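Local coordinates for protein putative ATPase, AAA family (Prochlorococcus marinus subsp. pastoris str. CCMP1986, PDB 3CTD) that is a fragment from the C-terminal part of a RarA/MGS1/WRNIP1-type AAA ATPase, which probably acts as a DNA-dependent ATPase when replication stalls, at residues G48-P51 with D52-L55. The protein carries 1 engineered substitution. Numbering follows the deposited sequence.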
loop_
_atom_site.group_PDB
_atom_site.type_symbol
_atom_site.label_atom_id
_atom_site.label_comp_id
_atom_site.label_asym_id
_atom_site.label_seq_id
_atom_site.Cartn_x
_atom_site.Cartn_y
_atom_site.Cartn_z
ATOM N N GLY B 48 -2.242 20.164 14.124
ATOM C CA GLY B 48 -1.723 20.325 15.495
ATOM C C GLY B 48 -1.437 19.033 16.261
ATOM O O GLY B 48 -1.010 19.070 17.433
ATOM N N SER B 49 -1.637 17.888 15.602
ATOM C CA SER B 49 -1.349 16.577 16.198
ATOM C C SER B 49 -2.231 16.343 17.423
ATOM O O SER B 49 -1.820 15.741 18.418
ATOM C CB SER B 49 0.146 16.387 16.527
ATOM O OG SER B 49 0.948 16.595 15.367
ATOM N N ASP B 50 -3.461 16.818 17.344
ATOM C CA ASP B 50 -4.400 16.586 18.449
ATOM C C ASP B 50 -5.505 15.593 18.053
ATOM O O ASP B 50 -6.498 15.990 17.448
ATOM C CB ASP B 50 -4.998 17.920 18.909
ATOM C CG ASP B 50 -5.781 17.810 20.224
ATOM O OD1 ASP B 50 -6.223 16.712 20.615
ATOM O OD2 ASP B 50 -5.979 18.858 20.859
ATOM N N PRO B 51 -5.324 14.302 18.388
ATOM C CA PRO B 51 -6.280 13.231 18.087
ATOM C C PRO B 51 -7.619 13.447 18.757
ATOM O O PRO B 51 -8.678 13.242 18.132
ATOM C CB PRO B 51 -5.614 11.981 18.658
ATOM C CG PRO B 51 -4.500 12.485 19.580
ATOM C CD PRO B 51 -4.082 13.793 18.996
ATOM N N ASP B 52 -7.611 13.881 20.014
ATOM C CA ASP B 52 -8.897 14.170 20.664
ATOM C C ASP B 52 -9.699 15.225 19.959
ATOM O O ASP B 52 -10.871 15.000 19.647
ATOM C CB ASP B 52 -8.679 14.599 22.086
ATOM C CG ASP B 52 -7.988 13.532 22.866
ATOM O OD1 ASP B 52 -8.546 12.434 22.938
ATOM O OD2 ASP B 52 -6.876 13.766 23.355
ATOM N N ALA B 53 -9.107 16.396 19.720
ATOM C CA ALA B 53 -9.881 17.434 19.033
ATOM C C ALA B 53 -10.262 16.988 17.629
ATOM O O ALA B 53 -11.376 17.293 17.143
ATOM C CB ALA B 53 -9.126 18.714 18.989
ATOM N N THR B 54 -9.334 16.275 16.980
ATOM C CA THR B 54 -9.597 15.678 15.683
ATOM C C THR B 54 -10.888 14.898 15.771
ATOM O O THR B 54 -11.785 15.106 14.958
ATOM C CB THR B 54 -8.412 14.801 15.167
ATOM O OG1 THR B 54 -7.345 15.663 14.802
ATOM C CG2 THR B 54 -8.759 14.003 13.931
ATOM N N LEU B 55 -11.010 14.011 16.746
ATOM C CA LEU B 55 -12.237 13.206 16.838
ATOM C C LEU B 55 -13.504 14.030 17.092
ATOM O O LEU B 55 -14.582 13.778 16.507
ATOM C CB LEU B 55 -12.075 12.117 17.872
ATOM C CG LEU B 55 -11.131 10.997 17.511
ATOM C CD1 LEU B 55 -10.986 10.183 18.753
ATOM C CD2 LEU B 55 -11.670 10.151 16.335
HETATM O O HOH W 1 -5.028 15.498 22.471
#
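D50 caps the N-terminus of helix 51-63 by folding its carboxylate back over the first turn. Its short side chain, CG anti to the backbone N (chi1 -169°), brings OD1 within 3.0 Å of A53 N, an amide with no carbonyl partner in the helix. The bond is nearly straight at the hydrogen (175°), yet reaches the oxygen from well above the carboxylate plane. A53 suits its place because its small CB fits against that same face, 3.7 Å from D50 OD2. The backbone O of D50 is gripped twice by T54: N donates at 2.9 Å to D50 O, and the hydroxyl OG1, turned beside its own backbone N (chi1 -71°), returns to this first carbonyl at 2.8 Å from above its plane. P51 suits the first helical position, where an amide hydrogen would find no helix carbonyl; its O accepts from L55 N. D52 divides its oxygens: OD2 shares a donating water with D50 OD1, bridging two probably negative groups, while OD1 accepts from the backbone N atoms of F183 and W184 of the second subunit. S49 closes helix 36-47 in a Schellman motif; T54 packs between that helix and helix 110-121, where P51 and L55 both touch L118.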